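PDB 2HF9: probable hydrogenase maturation factor HypB from Methanocaldococcus jannaschii, which binds GTP and zinc, and probably hydrolyses GTP slowly to support nickel insertion during the maturation of [NiFe] hydrogenases. Local coordinates for residues 172-177 against 182-187; 44-49 against 149-154. All coordinates share one frame; numbering follows the deposited sequence.

Contacts 1 and 2 lie about 10 Å apart, centre to centre, and both border the same nucleotide, GSP of chain E: 172-177 holds its guanine, while 44-49 passes its phosphates. Lys173 joins them directly. Its NZ meets Gly48 O at 2.7 Å, a probable hydrogen bond that ties the base-recognition loop to the P-loop, and its backbone O lies 2.6 Å from Thr149 OG1, probably bonded as well. A second junction is apolar: Met187 CG packs on Asp153 CB at 3.5 Å. Since 149-154 also touches the GSP of chain H, contact 2 lies between two nucleotides, and both contacts reach the second subunit.

Contact 1 of 2, residues 172-177 against 182-187; sequences NKIDLA and ADIKKM. With GSP (5'-guanosine-diphosphate-monothiophosphate), chain E.
Ala182 N donates to Ala177 O at 2.8 Å (N-H...O angle 147°), a bond that spans the short helical turn between the segments and brings their near ends together. Ala177 and Ile184 carry the side-chain packing, with Ala182 CB lying 4.4 Å from Ala177 CB. In Ile184, CG1 sits between the backbone N and the carbonyl carbon (chi1 64°), which places CG2 anti to the carbonyl carbon and turns that methyl onto Ala177. The Ile184 CG2 to Ala177 CB distance of 3.5 Å is tighter than usual van der Waals contact, whereas Ile174 CG2 meets Ile184 CG2 more loosely at 4.2 Å. On the helix side, Asp183 is the N-cap of helix 184-194: its OD1 accepts from Lys186 N at 3.2 Å, with the donor standing above the carboxylate plane.

The other side of the 172-177 loop faces the guanine of GSP. Asp175 clamps the base with both oxygens, OD1 accepting from N1 at 2.7 Å (angle at the proton 163°) and OD2 from N2 at 2.8 Å; this pairing fixes the rotation of the carboxylate, and Ser204 OG also bonds OD1. The extended chain of Lys173 runs over one face of the purine, its CG 3.5 Å from C5 of GSP, and its NZ goes on to Thr150 O of the second subunit. Leu176 CD1 lies over the exocyclic N2 on the same face of the base as Lys173. The sequence Asn172-Lys173-Ile174-Asp175 and the two-oxygen grip on guanine are those of the NKxD (G4) motif, by which P-loop GTPases select guanine.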
loop_
_atom_site.group_PDB
_atom_site.type_symbol
_atom_site.label_atom_id
_atom_site.label_comp_id
_atom_site.label_asym_id
_atom_site.label_seq_id
_atom_site.Cartn_x
_atom_site.Cartn_y
_atom_site.Cartn_z
ATOM N N ASN A 172 -11.779 7.905 0.041
ATOM C CA ASN A 172 -11.497 8.889 -0.993
ATOM C C ASN A 172 -11.761 8.323 -2.395
ATOM O O ASN A 172 -12.001 7.118 -2.552
ATOM C CB ASN A 172 -10.042 9.387 -0.854
ATOM C CG ASN A 172 -9.736 10.596 -1.727
ATOM O OD1 ASN A 172 -8.636 10.706 -2.288
ATOM N ND2 ASN A 172 -10.696 11.506 -1.851
ATOM N N LYS A 173 -11.720 9.203 -3.396
ATOM C CA LYS A 173 -11.935 8.860 -4.811
ATOM C C LYS A 173 -13.328 8.283 -5.071
ATOM O O LYS A 173 -13.481 7.374 -5.888
ATOM C CB LYS A 173 -10.847 7.902 -5.337
ATOM C CG LYS A 173 -9.418 8.420 -5.202
ATOM C CD LYS A 173 -8.414 7.458 -5.831
ATOM C CE LYS A 173 -7.008 7.748 -5.339
ATOM N NZ LYS A 173 -6.145 6.523 -5.440
ATOM N N ILE A 174 -14.342 8.820 -4.396
ATOM C CA ILE A 174 -15.711 8.324 -4.589
ATOM C C ILE A 174 -16.205 8.554 -6.019
ATOM O O ILE A 174 -17.118 7.869 -6.486
ATOM C CB ILE A 174 -16.727 8.873 -3.538
ATOM C CG1 ILE A 174 -16.867 10.403 -3.628
ATOM C CG2 ILE A 174 -16.360 8.373 -2.130
ATOM C CD1 ILE A 174 -18.021 10.981 -2.794
ATOM N N ASP A 175 -15.570 9.497 -6.716
ATOM C CA ASP A 175 -15.868 9.763 -8.121
ATOM C C ASP A 175 -15.476 8.606 -9.054
ATOM O O ASP A 175 -15.926 8.551 -10.198
ATOM C CB ASP A 175 -15.233 11.086 -8.571
ATOM C CG ASP A 175 -13.718 11.101 -8.420
ATOM O OD1 ASP A 175 -13.217 11.155 -7.272
ATOM O OD2 ASP A 175 -13.025 11.075 -9.457
ATOM N N LEU A 176 -14.666 7.676 -8.551
ATOM C CA LEU A 176 -14.165 6.557 -9.362
ATOM C C LEU A 176 -14.760 5.194 -8.985
ATOM O O LEU A 176 -14.360 4.167 -9.540
ATOM C CB LEU A 176 -12.633 6.488 -9.285
ATOM C CG LEU A 176 -11.852 7.763 -9.608
ATOM C CD1 LEU A 176 -10.371 7.565 -9.340
ATOM C CD2 LEU A 176 -12.083 8.199 -11.042
ATOM N N ALA A 177 -15.716 5.192 -8.057
ATOM C CA ALA A 177 -16.232 3.950 -7.469
ATOM C C ALA A 177 -16.907 3.030 -8.488
ATOM O O ALA A 177 -16.683 1.817 -8.483
ATOM C CB ALA A 177 -17.181 4.265 -6.321
ATOM N N ALA A 182 -16.622 -0.564 -7.066
ATOM C CA ALA A 182 -16.595 -0.467 -5.606
ATOM C C ALA A 182 -17.919 0.045 -5.052
ATOM O O ALA A 182 -18.492 0.997 -5.576
ATOM C CB ALA A 182 -15.448 0.426 -5.150
ATOM N N ASP A 183 -18.394 -0.599 -3.988
ATOM C CA ASP A 183 -19.638 -0.222 -3.324
ATOM C C ASP A 183 -19.285 0.676 -2.145
ATOM O O ASP A 183 -18.838 0.187 -1.109
ATOM C CB ASP A 183 -20.381 -1.482 -2.853
ATOM C CG ASP A 183 -21.769 -1.186 -2.273
ATOM O OD1 ASP A 183 -22.050 -0.038 -1.869
ATOM O OD2 ASP A 183 -22.589 -2.130 -2.211
ATOM N N ILE A 184 -19.473 1.986 -2.314
ATOM C CA ILE A 184 -19.062 2.960 -1.290
ATOM C C ILE A 184 -19.908 2.873 -0.017
ATOM O O ILE A 184 -19.404 3.115 1.079
ATOM C CB ILE A 184 -18.999 4.427 -1.816
ATOM C CG1 ILE A 184 -20.383 4.948 -2.234
ATOM C CG2 ILE A 184 -17.980 4.549 -2.948
ATOM C CD1 ILE A 184 -20.416 6.441 -2.542
ATOM N N LYS A 185 -21.183 2.516 -0.174
ATOM C CA LYS A 185 -22.083 2.306 0.957
ATOM C C LYS A 185 -21.619 1.127 1.812
ATOM O O LYS A 185 -21.664 1.194 3.038
ATOM C CB LYS A 185 -23.529 2.104 0.485
ATOM C CG LYS A 185 -24.145 3.334 -0.173
ATOM C CD LYS A 185 -25.669 3.239 -0.204
ATOM C CE LYS A 185 -26.313 4.540 -0.666
ATOM N NZ LYS A 185 -25.995 5.694 0.226
ATOM N N LYS A 186 -21.166 0.058 1.157
ATOM C CA LYS A 186 -20.549 -1.078 1.844
ATOM C C LYS A 186 -19.301 -0.644 2.615
ATOM O O LYS A 186 -19.144 -0.983 3.786
ATOM C CB LYS A 186 -20.188 -2.194 0.856
ATOM C CG LYS A 186 -19.462 -3.382 1.496
ATOM C CD LYS A 186 -18.784 -4.254 0.455
ATOM C CE LYS A 186 -17.991 -5.386 1.100
ATOM N NZ LYS A 186 -16.755 -4.914 1.795
ATOM N N MET A 187 -18.420 0.105 1.952
ATOM C CA MET A 187 -17.172 0.550 2.578
ATOM C C MET A 187 -17.450 1.425 3.799
ATOM O O MET A 187 -16.808 1.271 4.835
ATOM C CB MET A 187 -16.295 1.301 1.576
ATOM C CG MET A 187 -15.834 0.449 0.411
ATOM S SD MET A 187 -14.845 1.359 -0.800
ATOM C CE MET A 187 -13.275 1.507 0.056
HETATM P PG GSP E . 1.742 8.402 -1.718
HETATM O O3B GSP E . 0.305 8.767 -2.344
HETATM S S1G GSP E . 1.631 6.931 -0.827
HETATM O O2G GSP E . 2.696 8.237 -2.915
HETATM O O3G GSP E . 2.215 9.566 -0.831
HETATM P PB GSP E . -0.779 9.740 -1.651
HETATM O O1B GSP E . -1.641 8.932 -0.764
HETATM O O2B GSP E . -0.177 10.900 -0.969
HETATM P PA GSP E . -1.674 11.442 -3.837
HETATM O O1A GSP E . -2.157 12.646 -3.121
HETATM O O2A GSP E . -0.328 11.653 -4.428
HETATM O O3A GSP E . -1.716 10.128 -2.907
HETATM O "O5'" GSP E . -2.770 11.037 -4.934
HETATM C "C5'" GSP E . -2.601 9.894 -5.749
HETATM C "C4'" GSP E . -3.319 10.098 -7.079
HETATM O "O4'" GSP E . -4.725 10.058 -6.900
HETATM C "C3'" GSP E . -3.009 11.434 -7.734
HETATM O "O3'" GSP E . -2.910 11.175 -9.116
HETATM C "C2'" GSP E . -4.228 12.282 -7.444
HETATM O "O2'" GSP E . -4.478 13.219 -8.459
HETATM C "C1'" GSP E . -5.329 11.241 -7.400
HETATM N N9 GSP E . -6.473 11.524 -6.518
HETATM C C8 GSP E . -6.467 11.774 -5.167
HETATM N N7 GSP E . -7.750 11.918 -4.765
HETATM C C5 GSP E . -8.566 11.748 -5.831
HETATM C C6 GSP E . -9.952 11.783 -5.979
HETATM O O6 GSP E . -10.677 12.006 -5.011
HETATM N N1 GSP E . -10.505 11.555 -7.227
HETATM C C2 GSP E . -9.689 11.303 -8.318
HETATM N N2 GSP E . -10.224 11.092 -9.516
HETATM N N3 GSP E . -8.315 11.266 -8.165
HETATM C C4 GSP E . -7.771 11.484 -6.937
#

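Contact 2 of 2, residues 44-49 against 149-154; sequences MGAIGS and TTEGDD. With GSP (5'-guanosine-diphosphate-monothiophosphate), chain E; GSP (5'-guanosine-diphosphate-monothiophosphate), chain H.
The carboxylate of Glu151 has the methyl of Ala46 over one face, CB lying 3.7 Å from CD of Glu151. Ser49 approaches from the syn side of OE2 and is displaced toward that same face: its OG donates to Glu151 OE2 at 2.7 Å, 32° out of the carboxylate plane. A water on the far side of OE2 from OE1 donates to it at 2.6 Å and to Ile47 O at 2.8 Å, bridging the two segments. With Ser148 OG also bonded there, OE2 has three partners, which help to hold this buried carboxylate in place. The Glu151 chain starts with CG anti to the carbonyl carbon, then bends at chi2 (136°) to bring its end to the loop.

Residues 46-49 form a type II beta turn that passes GSP of chain E, Gly48 CA lying 3.2 Å from its O3B. From the other segment, Glu151 O comes within 3.6 Å of C5' of the chain H nucleotide, and Ala46 packs on Ile47 of the second subunit. Residues 45-52, linking strand 39-45 to helix 51-62, have the sequence and phosphate contacts of a P-loop (Walker A), to which Glu151 is hydrogen-bonded through Ser49 at a nucleotide-bound dimer interface.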
loop_
_atom_site.group_PDB
_atom_site.type_symbol
_atom_site.label_atom_id
_atom_site.label_comp_id
_atom_site.label_asym_id
_atom_site.label_seq_id
_atom_site.Cartn_x
_atom_site.Cartn_y
_atom_site.Cartn_z
ATOM N N MET A 44 -2.335 8.527 7.611
ATOM C CA MET A 44 -1.960 7.194 7.157
ATOM C C MET A 44 -2.820 6.793 5.965
ATOM O O MET A 44 -3.851 7.409 5.705
ATOM C CB MET A 44 -2.163 6.168 8.283
ATOM C CG MET A 44 -1.214 6.310 9.471
ATOM S SD MET A 44 -1.710 5.252 10.850
ATOM C CE MET A 44 -3.104 6.180 11.492
ATOM N N GLY A 45 -2.393 5.761 5.244
ATOM C CA GLY A 45 -3.193 5.205 4.162
ATOM C C GLY A 45 -2.446 4.228 3.280
ATOM O O GLY A 45 -1.264 3.941 3.505
ATOM N N ALA A 46 -3.144 3.718 2.271
ATOM C CA ALA A 46 -2.542 2.828 1.285
ATOM C C ALA A 46 -1.697 3.650 0.306
ATOM O O ALA A 46 -1.628 4.878 0.414
ATOM C CB ALA A 46 -3.621 2.052 0.555
ATOM N N ILE A 47 -1.049 2.987 -0.644
ATOM C CA ILE A 47 -0.258 3.708 -1.643
ATOM C C ILE A 47 -1.191 4.483 -2.575
ATOM O O ILE A 47 -2.090 3.904 -3.189
ATOM C CB ILE A 47 0.639 2.764 -2.484
ATOM C CG1 ILE A 47 1.635 1.999 -1.598
ATOM C CG2 ILE A 47 1.359 3.546 -3.591
ATOM C CD1 ILE A 47 2.884 2.783 -1.196
ATOM N N GLY A 48 -0.980 5.796 -2.648
ATOM C CA GLY A 48 -1.712 6.662 -3.565
ATOM C C GLY A 48 -3.168 6.912 -3.224
ATOM O O GLY A 48 -3.942 7.305 -4.092
ATOM N N SER A 49 -3.544 6.693 -1.963
ATOM C CA SER A 49 -4.929 6.889 -1.518
ATOM C C SER A 49 -5.400 8.343 -1.634
ATOM O O SER A 49 -6.594 8.599 -1.814
ATOM C CB SER A 49 -5.102 6.413 -0.075
ATOM O OG SER A 49 -4.913 5.013 0.024
ATOM N N THR A 149 -11.503 4.236 -3.143
ATOM C CA THR A 149 -12.351 3.266 -3.838
ATOM C C THR A 149 -11.558 2.386 -4.809
ATOM O O THR A 149 -11.896 1.221 -5.009
ATOM C CB THR A 149 -13.510 3.960 -4.595
ATOM O OG1 THR A 149 -12.977 4.792 -5.632
ATOM C CG2 THR A 149 -14.345 4.818 -3.636
ATOM N N THR A 150 -10.487 2.941 -5.376
ATOM C CA THR A 150 -9.710 2.262 -6.417
ATOM C C THR A 150 -8.850 1.098 -5.915
ATOM O O THR A 150 -8.290 0.347 -6.717
ATOM C CB THR A 150 -8.856 3.250 -7.239
ATOM O OG1 THR A 150 -7.940 3.949 -6.381
ATOM C CG2 THR A 150 -9.748 4.247 -7.956
ATOM N N GLU A 151 -8.757 0.958 -4.595
ATOM C CA GLU A 151 -8.075 -0.173 -3.965
ATOM C C GLU A 151 -9.021 -1.376 -3.825
ATOM O O GLU A 151 -8.593 -2.477 -3.489
ATOM C CB GLU A 151 -7.525 0.241 -2.597
ATOM C CG GLU A 151 -6.415 1.299 -2.664
ATOM C CD GLU A 151 -6.568 2.403 -1.623
ATOM O OE1 GLU A 151 -7.124 2.143 -0.531
ATOM O OE2 GLU A 151 -6.120 3.537 -1.899
ATOM N N GLY A 152 -10.306 -1.153 -4.091
ATOM C CA GLY A 152 -11.326 -2.189 -3.929
ATOM C C GLY A 152 -12.143 -1.971 -2.672
ATOM O O GLY A 152 -11.658 -1.385 -1.694
ATOM N N ASP A 153 -13.384 -2.447 -2.686
ATOM C CA ASP A 153 -14.292 -2.220 -1.561
ATOM C C ASP A 153 -14.163 -3.227 -0.406
ATOM O O ASP A 153 -14.965 -3.198 0.527
ATOM C CB ASP A 153 -15.749 -2.086 -2.039
ATOM C CG ASP A 153 -16.269 -3.334 -2.729
ATOM O OD1 ASP A 153 -15.652 -4.414 -2.601
ATOM O OD2 ASP A 153 -17.313 -3.226 -3.400
ATOM N N ASP A 154 -13.158 -4.105 -0.473
ATOM C CA ASP A 154 -12.851 -5.020 0.632
ATOM C C ASP A 154 -11.703 -4.506 1.500
ATOM O O ASP A 154 -11.375 -5.107 2.523
ATOM C CB ASP A 154 -12.513 -6.422 0.111
ATOM C CG ASP A 154 -13.749 -7.235 -0.239
ATOM O OD1 ASP A 154 -14.787 -7.085 0.441
ATOM O OD2 ASP A 154 -13.680 -8.035 -1.196
HETATM P PG GSP E . 1.742 8.402 -1.718
HETATM O O3B GSP E . 0.305 8.767 -2.344
HETATM S S1G GSP E . 1.631 6.931 -0.827
HETATM O O2G GSP E . 2.696 8.237 -2.915
HETATM O O3G GSP E . 2.215 9.566 -0.831
HETATM P PB GSP E . -0.779 9.740 -1.651
HETATM O O1B GSP E . -1.641 8.932 -0.764
HETATM O O2B GSP E . -0.177 10.900 -0.969
HETATM P PA GSP E . -1.674 11.442 -3.837
HETATM O O1A GSP E . -2.157 12.646 -3.121
HETATM O O2A GSP E . -0.328 11.653 -4.428
HETATM O O3A GSP E . -1.716 10.128 -2.907
HETATM O "O5'" GSP E . -2.770 11.037 -4.934
HETATM C "C5'" GSP E . -2.601 9.894 -5.749
HETATM C "C4'" GSP E . -3.319 10.098 -7.079
HETATM O "O4'" GSP E . -4.725 10.058 -6.900
HETATM C "C3'" GSP E . -3.009 11.434 -7.734
HETATM O "O3'" GSP E . -2.910 11.175 -9.116
HETATM C "C2'" GSP E . -4.228 12.282 -7.444
HETATM O "O2'" GSP E . -4.478 13.219 -8.459
HETATM C "C1'" GSP E . -5.329 11.241 -7.400
HETATM N N9 GSP E . -6.473 11.524 -6.518
HETATM C C8 GSP E . -6.467 11.774 -5.167
HETATM N N7 GSP E . -7.750 11.918 -4.765
HETATM C C5 GSP E . -8.566 11.748 -5.831
HETATM C C6 GSP E . -9.952 11.783 -5.979
HETATM O O6 GSP E . -10.677 12.006 -5.011
HETATM N N1 GSP E . -10.505 11.555 -7.227
HETATM C C2 GSP E . -9.689 11.303 -8.318
HETATM N N2 GSP E . -10.224 11.092 -9.516
HETATM N N3 GSP E . -8.315 11.266 -8.165
HETATM C C4 GSP E . -7.771 11.484 -6.937
HETATM P PG GSP H . -5.174 -6.710 -2.317
HETATM O O3B GSP H . -5.694 -6.166 -3.740
HETATM S S1G GSP H . -3.689 -5.965 -1.857
HETATM O O2G GSP H . -6.300 -6.379 -1.317
HETATM O O3G GSP H . -4.994 -8.231 -2.400
HETATM P PB GSP H . -5.282 -6.764 -5.179
HETATM O O1B GSP H . -3.987 -6.172 -5.571
HETATM O O2B GSP H . -5.305 -8.238 -5.233
HETATM P PA GSP H . -7.784 -6.728 -6.630
HETATM O O1A GSP H . -7.574 -7.774 -7.652
HETATM O O2A GSP H . -8.614 -7.205 -5.496
HETATM O O3A GSP H . -6.383 -6.100 -6.154
HETATM O "O5'" GSP H . -8.441 -5.442 -7.339
HETATM C "C5'" GSP H . -8.817 -4.307 -6.583
HETATM C "C4'" GSP H . -9.935 -3.574 -7.320
HETATM O "O4'" GSP H . -9.434 -3.015 -8.524
HETATM C "C3'" GSP H . -11.064 -4.512 -7.719
HETATM O "O3'" GSP H . -12.274 -3.832 -7.488
HETATM C "C2'" GSP H . -10.865 -4.742 -9.204
HETATM O "O2'" GSP H . -12.092 -4.947 -9.858
HETATM C "C1'" GSP H . -10.206 -3.444 -9.632
HETATM N N9 GSP H . -9.333 -3.537 -10.816
HETATM C C8 GSP H . -8.221 -4.323 -11.000
HETATM N N7 GSP H . -7.716 -4.054 -12.228
HETATM C C5 GSP H . -8.476 -3.104 -12.819
HETATM C C6 GSP H . -8.416 -2.457 -14.054
HETATM O O6 GSP H . -7.535 -2.727 -14.865
HETATM N N1 GSP H . -9.363 -1.503 -14.371
HETATM C C2 GSP H . -10.365 -1.188 -13.472
HETATM N N2 GSP H . -11.277 -0.273 -13.773
HETATM N N3 GSP H . -10.420 -1.830 -12.251
HETATM C C4 GSP H . -9.491 -2.767 -11.931
HETATM O O HOH W 1 -4.753 4.075 -4.041
#